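Local coordinates for protein putative MAR1 (Leishmania donovani, PDB 1X9G) that is of unknown function but belongs to the isochorismatase superfamily and is a putative ribonuclease, at residues M13-S17 with M181-F185; V26-F32 with G114-C120; E170-L174 with I188-L192. All coordinates share one frame; numbering follows the deposited sequence.

Interaction 1 (M13-S17 with M181-F185); sequences MPHYS and MDPNF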
ATOM      1  N   MET A  13     -10.516   2.699  17.184  1.00 59.76           N
ATOM      2  CA  MET A  13     -11.755   2.545  17.983  1.00 60.51           C
ATOM      3  C   MET A  13     -11.663   3.341  19.312  1.00 61.21           C
ATOM      4  O   MET A  13     -10.615   3.334  19.981  1.00 61.14           O
ATOM      5  CB  MET A  13     -12.067   1.075  18.284  1.00 60.13           C
ATOM      6  CG  MET A  13     -12.420   0.289  17.035  1.00 59.17           C
ATOM      7  SD  MET A  13     -13.502  -1.084  17.274  1.00 59.84           S
ATOM      8  CE  MET A  13     -15.096  -0.243  17.301  1.00 59.34           C
ATOM      9  N   PRO A  14     -12.725   4.083  19.664  1.00 61.58           N
ATOM     10  CA  PRO A  14     -12.725   4.772  20.958  1.00 61.16           C
ATOM     11  C   PRO A  14     -13.076   3.755  22.037  1.00 60.86           C
ATOM     12  O   PRO A  14     -13.562   2.663  21.679  1.00 60.66           O
ATOM     13  CB  PRO A  14     -13.839   5.821  20.803  1.00 61.46           C
ATOM     14  CG  PRO A  14     -14.747   5.292  19.756  1.00 61.04           C
ATOM     15  CD  PRO A  14     -13.966   4.316  18.895  1.00 61.65           C
ATOM     16  N   HIS A  15     -12.820   4.094  23.315  1.00 60.46           N
ATOM     17  CA  HIS A  15     -13.261   3.293  24.471  1.00 60.01           C
ATOM     18  C   HIS A  15     -14.713   2.836  24.282  1.00 60.50           C
ATOM     19  O   HIS A  15     -15.550   3.611  23.844  1.00 58.84           O
ATOM     20  CB  HIS A  15     -13.067   4.018  25.834  1.00 59.41           C
ATOM     21  CG  HIS A  15     -13.396   3.134  26.999  1.00 60.36           C
ATOM     22  ND1 HIS A  15     -14.615   3.183  27.653  1.00 60.08           N
ATOM     23  CD2 HIS A  15     -12.726   2.082  27.540  1.00 60.08           C
ATOM     24  CE1 HIS A  15     -14.670   2.223  28.561  1.00 59.23           C
ATOM     25  NE2 HIS A  15     -13.542   1.535  28.510  1.00 60.40           N
ATOM     26  N   TYR A  16     -15.003   1.579  24.608  1.00 62.77           N
ATOM     27  CA  TYR A  16     -16.353   1.002  24.382  1.00 65.74           C
ATOM     28  C   TYR A  16     -17.560   1.816  24.880  1.00 67.22           C
ATOM     29  O   TYR A  16     -18.670   1.659  24.343  1.00 67.57           O
ATOM     30  CB  TYR A  16     -16.479  -0.449  24.889  1.00 66.02           C
ATOM     31  CG  TYR A  16     -16.219  -0.690  26.375  1.00 66.45           C
ATOM     32  CD1 TYR A  16     -15.117  -1.452  26.780  1.00 66.87           C
ATOM     33  CD2 TYR A  16     -17.092  -0.215  27.372  1.00 68.03           C
ATOM     34  CE1 TYR A  16     -14.861  -1.709  28.126  1.00 67.09           C
ATOM     35  CE2 TYR A  16     -16.843  -0.468  28.757  1.00 67.10           C
ATOM     36  CZ  TYR A  16     -15.715  -1.223  29.119  1.00 68.13           C
ATOM     37  OH  TYR A  16     -15.393  -1.513  30.446  1.00 66.03           O
ATOM     38  N   SER A  17     -17.331   2.675  25.873  1.00 68.10           N
ATOM     39  CA  SER A  17     -18.393   3.437  26.518  1.00 70.31           C
ATOM     40  C   SER A  17     -18.663   4.788  25.866  1.00 71.40           C
ATOM     41  O   SER A  17     -19.594   5.489  26.268  1.00 71.73           O
ATOM     42  CB  SER A  17     -18.074   3.636  28.015  1.00 70.09           C
ATOM     43  OG  SER A  17     -16.922   4.460  28.170  1.00 71.68           O
ATOM     44  N   MET A 181      -6.459  -2.313  33.456  1.00 69.16           N
ATOM     45  CA  MET A 181      -7.170  -2.176  34.749  1.00 69.94           C
ATOM     46  C   MET A 181      -8.624  -1.756  34.548  1.00 69.38           C
ATOM     47  O   MET A 181      -9.254  -1.183  35.432  1.00 69.81           O
ATOM     48  CB  MET A 181      -6.431  -1.206  35.680  1.00 69.93           C
ATOM     49  CG  MET A 181      -5.111  -1.770  36.233  1.00 72.50           C
ATOM     50  SD  MET A 181      -5.277  -3.131  37.451  1.00 77.54           S
ATOM     51  CE  MET A 181      -5.124  -4.625  36.445  1.00 76.04           C
ATOM     52  N   ASP A 182      -9.141  -2.058  33.366  1.00 68.78           N
ATOM     53  CA  ASP A 182     -10.502  -1.706  32.984  1.00 67.79           C
ATOM     54  C   ASP A 182     -11.448  -2.691  33.655  1.00 67.00           C
ATOM     55  O   ASP A 182     -11.122  -3.875  33.721  1.00 66.05           O
ATOM     56  CB  ASP A 182     -10.653  -1.807  31.457  1.00 66.88           C
ATOM     57  CG  ASP A 182     -11.948  -1.217  30.972  1.00 66.42           C
ATOM     58  OD1 ASP A 182     -11.989   0.014  30.755  1.00 66.76           O
ATOM     59  OD2 ASP A 182     -12.931  -1.968  30.830  1.00 66.51           O
ATOM     60  N   PRO A 183     -12.629  -2.216  34.127  1.00 67.20           N
ATOM     61  CA  PRO A 183     -13.532  -3.106  34.884  1.00 67.06           C
ATOM     62  C   PRO A 183     -13.887  -4.323  34.048  1.00 67.57           C
ATOM     63  O   PRO A 183     -14.174  -5.413  34.588  1.00 67.21           O
ATOM     64  CB  PRO A 183     -14.773  -2.238  35.124  1.00 66.61           C
ATOM     65  CG  PRO A 183     -14.285  -0.854  35.080  1.00 66.77           C
ATOM     66  CD  PRO A 183     -13.195  -0.857  34.019  1.00 67.41           C
ATOM     67  N   ASN A 184     -13.835  -4.155  32.729  1.00 67.39           N
ATOM     68  CA  ASN A 184     -14.201  -5.269  31.866  1.00 67.66           C
ATOM     69  C   ASN A 184     -13.053  -6.122  31.313  1.00 67.37           C
ATOM     70  O   ASN A 184     -13.296  -7.129  30.648  1.00 66.49           O
ATOM     71  CB  ASN A 184     -15.232  -4.851  30.821  1.00 67.16           C
ATOM     72  CG  ASN A 184     -16.608  -4.785  31.406  1.00 67.50           C
ATOM     73  OD1 ASN A 184     -17.109  -5.775  31.958  1.00 66.19           O
ATOM     74  ND2 ASN A 184     -17.230  -3.625  31.320  1.00 66.61           N
ATOM     75  N   PHE A 185     -11.830  -5.760  31.689  1.00 67.49           N
ATOM     76  CA  PHE A 185     -10.664  -6.399  31.146  1.00 68.48           C
ATOM     77  C   PHE A 185     -10.517  -7.914  31.355  1.00 68.79           C
ATOM     78  O   PHE A 185     -10.276  -8.616  30.385  1.00 69.86           O
ATOM     79  CB  PHE A 185      -9.358  -5.661  31.484  1.00 68.40           C
ATOM     80  CG  PHE A 185      -8.173  -6.282  30.828  1.00 69.52           C
ATOM     81  CD1 PHE A 185      -7.193  -6.910  31.580  1.00 71.74           C
ATOM     82  CD2 PHE A 185      -8.099  -6.343  29.422  1.00 70.60           C
ATOM     83  CE1 PHE A 185      -6.098  -7.539  30.936  1.00 73.18           C
ATOM     84  CE2 PHE A 185      -7.044  -6.973  28.777  1.00 70.77           C
ATOM     85  CZ  PHE A 185      -6.034  -7.570  29.528  1.00 71.83           C
TER
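Two loops carry His15 and Tyr16 up to Asp182 and Asn184 without touching along their backbones: the CA atoms of Tyr16 and Asn184 are 10.0 Å apart, a gap bridged by side chains alone. Tyr16 spans most of it. Its first torsion (chi1 59°) sets CG between the backbone N and the carbonyl carbon, and its OH reaches the syn lone pair of Asp182 OD2 at 2.5 Å, with ring and carboxylate planes nearly perpendicular. The same hydroxyl accepts from Asn184 ND2 at 2.9 Å, close to the amide plane, so the phenol both donates and accepts. His15 NE2 donates to the other carboxylate oxygen, Asp182 OD1, at 3.1 Å along a bent path (144°). A hydrogen bond with Ser17 OG, 2.7 Å from His15 ND1 and in the ring plane, helps fix the imidazole's rotation, while His15 CE1 rests over the centre of the Tyr16 ring. Aspartate suits its place because its two oxygens serve three donors, OD2 also accepting from Asn184 N at 3.0 Å, on its anti side and well out of plane. This Asx turn, with Pro183 second in the type I turn 182-185, caps the entry into helix 185-191.

Interaction 2 (V26-F32 with G114-C120); sequences VDLQEAF and GIEGHAC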
ATOM      1  N   VAL A  26     -21.624 -10.849   8.649  1.00 58.37           N
ATOM      2  CA  VAL A  26     -22.162 -10.833   7.289  1.00 58.16           C
ATOM      3  C   VAL A  26     -22.085 -12.143   6.498  1.00 58.15           C
ATOM      4  O   VAL A  26     -21.012 -12.631   6.248  1.00 57.89           O
ATOM      5  CB  VAL A  26     -21.869  -9.500   6.472  1.00 57.87           C
ATOM      6  CG1 VAL A  26     -20.817  -8.671   7.082  1.00 57.66           C
ATOM      7  CG2 VAL A  26     -21.666  -9.738   4.974  1.00 56.61           C
ATOM      8  N   ASP A  27     -23.268 -12.710   6.192  1.00 57.83           N
ATOM      9  CA  ASP A  27     -23.451 -13.872   5.285  1.00 57.38           C
ATOM     10  C   ASP A  27     -22.669 -15.175   5.569  1.00 56.98           C
ATOM     11  O   ASP A  27     -22.376 -15.952   4.665  1.00 55.50           O
ATOM     12  CB  ASP A  27     -23.297 -13.442   3.824  1.00 57.23           C
ATOM     13  CG  ASP A  27     -24.229 -12.303   3.444  1.00 59.19           C
ATOM     14  OD1 ASP A  27     -24.072 -11.794   2.295  1.00 63.34           O
ATOM     15  OD2 ASP A  27     -25.120 -11.921   4.254  1.00 55.08           O
ATOM     16  N   LEU A  28     -22.381 -15.450   6.833  1.00 58.14           N
ATOM     17  CA  LEU A  28     -21.709 -16.700   7.187  1.00 59.42           C
ATOM     18  C   LEU A  28     -22.650 -17.956   7.115  1.00 61.31           C
ATOM     19  O   LEU A  28     -23.045 -18.552   8.116  1.00 62.23           O
ATOM     20  CB  LEU A  28     -20.984 -16.525   8.535  1.00 58.26           C
ATOM     21  CG  LEU A  28     -19.790 -15.546   8.544  1.00 57.26           C
ATOM     22  CD1 LEU A  28     -19.264 -15.286   9.946  1.00 53.68           C
ATOM     23  CD2 LEU A  28     -18.622 -15.950   7.590  1.00 51.66           C
ATOM     24  N   GLN A  29     -22.988 -18.368   5.902  1.00 63.24           N
ATOM     25  CA  GLN A  29     -24.032 -19.371   5.674  1.00 64.08           C
ATOM     26  C   GLN A  29     -23.470 -20.668   5.081  1.00 65.24           C
ATOM     27  O   GLN A  29     -22.289 -20.741   4.701  1.00 65.24           O
ATOM     28  CB  GLN A  29     -25.120 -18.780   4.766  1.00 63.61           C
ATOM     29  CG  GLN A  29     -25.294 -17.304   5.022  1.00 62.82           C
ATOM     30  CD  GLN A  29     -26.263 -16.632   4.121  1.00 64.42           C
ATOM     31  OE1 GLN A  29     -26.220 -15.413   3.958  1.00 64.65           O
ATOM     32  NE2 GLN A  29     -27.177 -17.408   3.537  1.00 65.51           N
ATOM     33  N   GLU A  30     -24.348 -21.668   4.966  1.00 66.44           N
ATOM     34  CA  GLU A  30     -23.956 -23.040   4.709  1.00 67.39           C
ATOM     35  C   GLU A  30     -23.357 -23.272   3.327  1.00 67.11           C
ATOM     36  O   GLU A  30     -22.388 -24.010   3.205  1.00 67.09           O
ATOM     37  CB  GLU A  30     -25.126 -23.993   5.016  1.00 68.43           C
ATOM     38  CG  GLU A  30     -24.805 -25.510   4.945  1.00 73.32           C
ATOM     39  CD  GLU A  30     -23.664 -25.942   5.881  1.00 79.12           C
ATOM     40  OE1 GLU A  30     -22.535 -25.372   5.801  1.00 79.96           O
ATOM     41  OE2 GLU A  30     -23.911 -26.867   6.693  1.00 81.35           O
ATOM     42  N   ALA A  31     -23.899 -22.630   2.297  1.00 67.21           N
ATOM     43  CA  ALA A  31     -23.369 -22.791   0.940  1.00 67.51           C
ATOM     44  C   ALA A  31     -21.858 -22.536   0.879  1.00 68.59           C
ATOM     45  O   ALA A  31     -21.130 -23.206   0.124  1.00 68.67           O
ATOM     46  CB  ALA A  31     -24.090 -21.868  -0.017  1.00 67.33           C
ATOM     47  N   PHE A  32     -21.410 -21.589   1.715  1.00 69.16           N
ATOM     48  CA  PHE A  32     -20.073 -21.017   1.695  1.00 69.49           C
ATOM     49  C   PHE A  32     -19.053 -21.745   2.536  1.00 69.88           C
ATOM     50  O   PHE A  32     -17.867 -21.729   2.221  1.00 69.91           O
ATOM     51  CB  PHE A  32     -20.142 -19.572   2.181  1.00 69.61           C
ATOM     52  CG  PHE A  32     -20.825 -18.651   1.228  1.00 69.20           C
ATOM     53  CD1 PHE A  32     -22.109 -18.184   1.506  1.00 66.77           C
ATOM     54  CD2 PHE A  32     -20.185 -18.268   0.029  1.00 70.43           C
ATOM     55  CE1 PHE A  32     -22.761 -17.323   0.632  1.00 69.75           C
ATOM     56  CE2 PHE A  32     -20.819 -17.413  -0.882  1.00 71.89           C
ATOM     57  CZ  PHE A  32     -22.123 -16.927  -0.577  1.00 71.78           C
ATOM     58  N   GLY A 114     -17.010 -11.215   8.150  1.00 52.92           N
ATOM     59  CA  GLY A 114     -17.680 -12.194   7.302  1.00 52.90           C
ATOM     60  C   GLY A 114     -17.172 -12.350   5.861  1.00 53.09           C
ATOM     61  O   GLY A 114     -16.020 -12.087   5.565  1.00 52.69           O
ATOM     62  N   ILE A 115     -18.092 -12.709   4.969  1.00 53.21           N
ATOM     63  CA  ILE A 115     -17.825 -13.175   3.658  1.00 54.10           C
ATOM     64  C   ILE A 115     -18.865 -12.522   2.717  1.00 54.55           C
ATOM     65  O   ILE A 115     -19.947 -12.270   3.156  1.00 53.65           O
ATOM     66  CB  ILE A 115     -17.896 -14.695   3.657  1.00 55.21           C
ATOM     67  CG1 ILE A 115     -16.909 -15.234   2.627  1.00 60.03           C
ATOM     68  CG2 ILE A 115     -19.371 -15.289   3.425  1.00 52.55           C
ATOM     69  CD1 ILE A 115     -15.697 -15.861   3.265  1.00 65.90           C
ATOM     70  N   GLU A 116     -18.533 -12.150   1.461  1.00 55.22           N
ATOM     71  CA  GLU A 116     -17.187 -12.204   0.866  1.00 54.25           C
ATOM     72  C   GLU A 116     -16.565 -10.830   0.769  1.00 53.96           C
ATOM     73  O   GLU A 116     -17.246  -9.863   0.402  1.00 53.80           O
ATOM     74  CB  GLU A 116     -17.261 -12.801  -0.535  1.00 54.23           C
ATOM     75  CG  GLU A 116     -17.958 -14.142  -0.624  1.00 55.94           C
ATOM     76  CD  GLU A 116     -17.422 -15.039  -1.740  1.00 59.21           C
ATOM     77  OE1 GLU A 116     -18.259 -15.757  -2.330  1.00 61.71           O
ATOM     78  OE2 GLU A 116     -16.192 -15.041  -2.041  1.00 56.76           O
ATOM     79  N   GLY A 117     -15.248 -10.774   1.030  1.00 54.08           N
ATOM     80  CA  GLY A 117     -14.451  -9.527   1.060  1.00 53.91           C
ATOM     81  C   GLY A 117     -14.704  -8.558  -0.086  1.00 53.62           C
ATOM     82  O   GLY A 117     -14.819  -7.341   0.114  1.00 53.50           O
ATOM     83  N   HIS A 118     -14.823  -9.119  -1.292  1.00 53.27           N
ATOM     84  CA  HIS A 118     -14.945  -8.335  -2.518  1.00 52.70           C
ATOM     85  C   HIS A 118     -16.381  -8.121  -2.994  1.00 52.30           C
ATOM     86  O   HIS A 118     -16.589  -7.481  -4.041  1.00 52.01           O
ATOM     87  CB  HIS A 118     -14.156  -9.014  -3.626  1.00 52.89           C
ATOM     88  CG  HIS A 118     -14.686 -10.362  -3.979  1.00 54.42           C
ATOM     89  ND1 HIS A 118     -14.548 -11.455  -3.143  1.00 57.21           N
ATOM     90  CD2 HIS A 118     -15.402 -10.787  -5.046  1.00 53.33           C
ATOM     91  CE1 HIS A 118     -15.118 -12.509  -3.709  1.00 55.79           C
ATOM     92  NE2 HIS A 118     -15.630 -12.132  -4.871  1.00 55.17           N
ATOM     93  N   ALA A 119     -17.355  -8.637  -2.232  1.00 51.67           N
ATOM     94  CA  ALA A 119     -18.722  -8.691  -2.702  1.00 51.56           C
ATOM     95  C   ALA A 119     -19.626  -8.014  -1.692  1.00 52.44           C
ATOM     96  O   ALA A 119     -19.636  -6.787  -1.622  1.00 53.29           O
ATOM     97  CB  ALA A 119     -19.123 -10.168  -3.001  1.00 51.12           C
ATOM     98  N   CYS A 120     -20.336  -8.778  -0.855  1.00 52.92           N
ATOM     99  CA  CYS A 120     -21.182  -8.190   0.153  1.00 52.77           C
ATOM    100  C   CYS A 120     -20.405  -7.272   1.088  1.00 53.47           C
ATOM    101  O   CYS A 120     -20.899  -6.160   1.394  1.00 53.79           O
ATOM    102  CB  CYS A 120     -21.924  -9.284   0.956  1.00 53.95           C
ATOM    103  SG  CYS A 120     -22.872 -10.558  -0.057  1.00 54.86           S
TER
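This buried contact pairs the C-terminal ends of the adjacent parallel strands 21-26 and 109-115 and the segments that follow them. Val26 and Gly114 form a parallel bridge with CA atoms 4.7 Å apart, and Ile115 N donates a nearly straight hydrogen bond of 3.2 Å to Val26 O. Gly114 suits the spot because its positive phi (123°) is open to few other residues, and a CB, pointing at strand 21-26, would collide with Val26 O; its bare CA makes a CH...O contact with Val26 O at 3.5 Å. With sheet order 3-2-1-4-5-6, the chain's connections switch sides at these strands, where Rossmann-like proteins open a crevice. Asp27, salt-bridged to Lys90 and hydrogen-bonded to Thr65, has its CB directed toward 114-120, where Cys120 lies; the modelled closeness of the two is doubtful, yet the trio and the cis peptide before Glu116 are consistent with the Asp-Lys-Cys triad of this superfamily's cysteine hydrolases, such as nicotinamidases. Val26 CG2 borders the site, 4.1 Å from Cys120 CB. Leu28, centre of an inverse gamma turn, packs beneath helix 39-55 on Ile115 and Gly114, its CD2 3.9 Å from Gly114 CA. Ile115 CG2 sits over one face of the Phe32 ring, offset toward its rim, and Glu116 OE1 approaches Phe32 CE2 obliquely at 3.4 Å. Glu116 OE2 is held by Gln145 N.

Interaction 3 (E170-L174 with I188-L192); sequences ESILL and ISKLL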
ATOM      1  N   GLU A 170      -7.919  -9.155  17.680  1.00 51.53           N
ATOM      2  CA  GLU A 170      -7.213  -8.855  18.922  1.00 52.38           C
ATOM      3  C   GLU A 170      -6.928  -7.369  18.995  1.00 52.65           C
ATOM      4  O   GLU A 170      -7.194  -6.753  19.992  1.00 52.88           O
ATOM      5  CB  GLU A 170      -5.974  -9.733  19.158  1.00 52.25           C
ATOM      6  CG  GLU A 170      -5.003  -9.187  20.172  1.00 51.49           C
ATOM      7  CD  GLU A 170      -3.949 -10.203  20.599  1.00 53.07           C
ATOM      8  OE1 GLU A 170      -4.401 -11.258  21.076  1.00 55.85           O
ATOM      9  OE2 GLU A 170      -2.693  -9.958  20.498  1.00 51.18           O
ATOM     10  N   SER A 171      -6.468  -6.765  17.912  1.00 53.47           N
ATOM     11  CA  SER A 171      -6.254  -5.306  17.912  1.00 52.39           C
ATOM     12  C   SER A 171      -7.508  -4.583  18.320  1.00 52.02           C
ATOM     13  O   SER A 171      -7.463  -3.680  19.101  1.00 53.19           O
ATOM     14  CB  SER A 171      -5.908  -4.808  16.506  1.00 51.81           C
ATOM     15  OG  SER A 171      -5.264  -3.542  16.598  1.00 50.64           O
ATOM     16  N   ILE A 172      -8.630  -4.959  17.733  1.00 52.34           N
ATOM     17  CA  ILE A 172      -9.921  -4.327  18.008  1.00 51.83           C
ATOM     18  C   ILE A 172     -10.439  -4.490  19.455  1.00 53.42           C
ATOM     19  O   ILE A 172     -10.950  -3.505  20.016  1.00 53.17           O
ATOM     20  CB  ILE A 172     -10.984  -4.821  16.995  1.00 52.20           C
ATOM     21  CG1 ILE A 172     -10.797  -4.117  15.645  1.00 51.06           C
ATOM     22  CG2 ILE A 172     -12.419  -4.550  17.479  1.00 50.38           C
ATOM     23  CD1 ILE A 172     -11.728  -4.729  14.528  1.00 50.11           C
ATOM     24  N   LEU A 173     -10.334  -5.693  20.057  1.00 53.50           N
ATOM     25  CA  LEU A 173     -10.741  -5.840  21.468  1.00 55.50           C
ATOM     26  C   LEU A 173      -9.958  -4.898  22.389  1.00 56.25           C
ATOM     27  O   LEU A 173     -10.543  -4.187  23.172  1.00 57.69           O
ATOM     28  CB  LEU A 173     -10.650  -7.275  22.002  1.00 55.51           C
ATOM     29  CG  LEU A 173     -11.428  -8.450  21.401  1.00 56.66           C
ATOM     30  CD1 LEU A 173     -11.831  -9.441  22.487  1.00 58.06           C
ATOM     31  CD2 LEU A 173     -12.652  -8.077  20.512  1.00 57.11           C
ATOM     32  N   LEU A 174      -8.644  -4.861  22.226  1.00 57.04           N
ATOM     33  CA  LEU A 174      -7.737  -3.973  22.926  1.00 56.54           C
ATOM     34  C   LEU A 174      -7.945  -2.482  22.711  1.00 57.34           C
ATOM     35  O   LEU A 174      -7.472  -1.660  23.506  1.00 57.69           O
ATOM     36  CB  LEU A 174      -6.316  -4.328  22.486  1.00 55.56           C
ATOM     37  CG  LEU A 174      -5.846  -5.717  22.926  1.00 56.60           C
ATOM     38  CD1 LEU A 174      -4.345  -5.905  22.715  1.00 57.19           C
ATOM     39  CD2 LEU A 174      -6.209  -6.001  24.423  1.00 57.01           C
ATOM     40  N   ILE A 188     -12.765  -9.711  29.033  1.00 71.18           N
ATOM     41  CA  ILE A 188     -12.348  -9.521  27.653  1.00 69.98           C
ATOM     42  C   ILE A 188     -11.015 -10.206  27.385  1.00 71.04           C
ATOM     43  O   ILE A 188     -10.822 -10.824  26.326  1.00 70.72           O
ATOM     44  CB  ILE A 188     -12.305  -8.027  27.306  1.00 69.72           C
ATOM     45  CG1 ILE A 188     -13.725  -7.447  27.399  1.00 68.21           C
ATOM     46  CG2 ILE A 188     -11.738  -7.821  25.910  1.00 69.88           C
ATOM     47  CD1 ILE A 188     -13.866  -5.946  27.127  1.00 68.10           C
ATOM     48  N   SER A 189     -10.108 -10.112  28.358  1.00 71.40           N
ATOM     49  CA  SER A 189      -8.816 -10.806  28.321  1.00 71.67           C
ATOM     50  C   SER A 189      -8.999 -12.305  28.044  1.00 71.84           C
ATOM     51  O   SER A 189      -8.213 -12.918  27.325  1.00 71.66           O
ATOM     52  CB  SER A 189      -8.081 -10.584  29.657  1.00 72.05           C
ATOM     53  OG  SER A 189      -6.842 -11.265  29.731  1.00 72.64           O
ATOM     54  N   LYS A 190     -10.050 -12.879  28.621  1.00 71.57           N
ATOM     55  CA  LYS A 190     -10.314 -14.302  28.537  1.00 71.87           C
ATOM     56  C   LYS A 190     -10.631 -14.767  27.109  1.00 71.33           C
ATOM     57  O   LYS A 190     -10.248 -15.875  26.697  1.00 71.79           O
ATOM     58  CB  LYS A 190     -11.440 -14.647  29.541  1.00 72.88           C
ATOM     59  CG  LYS A 190     -12.445 -15.738  29.137  1.00 75.24           C
ATOM     60  CD  LYS A 190     -13.854 -15.431  29.671  1.00 78.90           C
ATOM     61  CE  LYS A 190     -14.732 -14.672  28.642  1.00 78.49           C
ATOM     62  NZ  LYS A 190     -15.880 -15.513  28.091  1.00 79.59           N
ATOM     63  N   LEU A 191     -11.339 -13.922  26.369  1.00 70.28           N
ATOM     64  CA  LEU A 191     -11.598 -14.132  24.946  1.00 69.47           C
ATOM     65  C   LEU A 191     -10.295 -14.246  24.151  1.00 69.84           C
ATOM     66  O   LEU A 191     -10.111 -15.175  23.367  1.00 69.39           O
ATOM     67  CB  LEU A 191     -12.433 -12.972  24.415  1.00 68.69           C
ATOM     68  CG  LEU A 191     -13.802 -12.866  25.068  1.00 67.78           C
ATOM     69  CD1 LEU A 191     -14.575 -11.637  24.627  1.00 65.53           C
ATOM     70  CD2 LEU A 191     -14.576 -14.157  24.744  1.00 69.05           C
ATOM     71  N   LEU A 192      -9.394 -13.298  24.395  1.00 70.46           N
ATOM     72  CA  LEU A 192      -8.053 -13.231  23.789  1.00 71.33           C
ATOM     73  C   LEU A 192      -7.124 -14.434  24.041  1.00 72.10           C
ATOM     74  O   LEU A 192      -6.080 -14.561  23.388  1.00 72.11           O
ATOM     75  CB  LEU A 192      -7.342 -11.953  24.273  1.00 70.46           C
ATOM     76  CG  LEU A 192      -7.342 -10.654  23.462  1.00 71.40           C
ATOM     77  CD1 LEU A 192      -8.567 -10.451  22.565  1.00 69.38           C
ATOM     78  CD2 LEU A 192      -7.132  -9.457  24.395  1.00 72.10           C
TER
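Glu170 OE2 is hydrogen-bonded to His118 NE2 of the second subunit, while Glu170 OE1 only packs against Leu192 CG, 3.8 Å away across the contact. The CG of Glu170 is anti to the backbone N (chi1 162°), and the extended chain beyond carries the acid to the side of Leu192. No hydrogen bond links the two segments; within the first, the helical bond from Leu174 N to Glu170 O is 3.3 Å long. Leucine and isoleucine do the joining, as befits a buried seam between two helices. Leu173 is the hub. Its CG stands anti to its own carbonyl carbon (chi1 -60°), and its CD1 reaches Leu192 CD1 at 3.4 Å, a tight fit, as the two side chains run alongside one another, pointing opposite ways. The same methyl meets Ile188 CG2 at 3.8 Å and Leu191 CB at 4.1 Å. The second branch of Leu192 is used as well: CD2 touches Leu174 CD2 at 3.6 Å, so the forked leucine reaches both Leu173 and Leu174. The helices run in broadly opposite directions, forming a helical hairpin after edge strand 164-167. Helix 39-55 closes over one side of it, Leu52 touching both Leu173 and Ile188, while helix 117-130 of the second subunit brings Ala119 against Leu174.

In the fold
From the N terminus, residues 13-17 precede the first strand, and their partner 181-185 comes only near the end of the chain, so interaction 1 closes a loop of 163 residues holding all six strands and ties the N-terminal loop to the start of helix 185-191. Within that loop, interaction 2 ties the end of strand 21-26 to the end of strand 109-115, on the other side of the chain's centre, about 30 Å away between centres. Interaction 3 begins only after interaction 2 has closed; as 181-185 falls between its two segments, it crosses interaction 1. These two also touch, Met13 SD lying 3.6 Å from Ile172 CG2, which joins the N-terminal loop to helix 169-176.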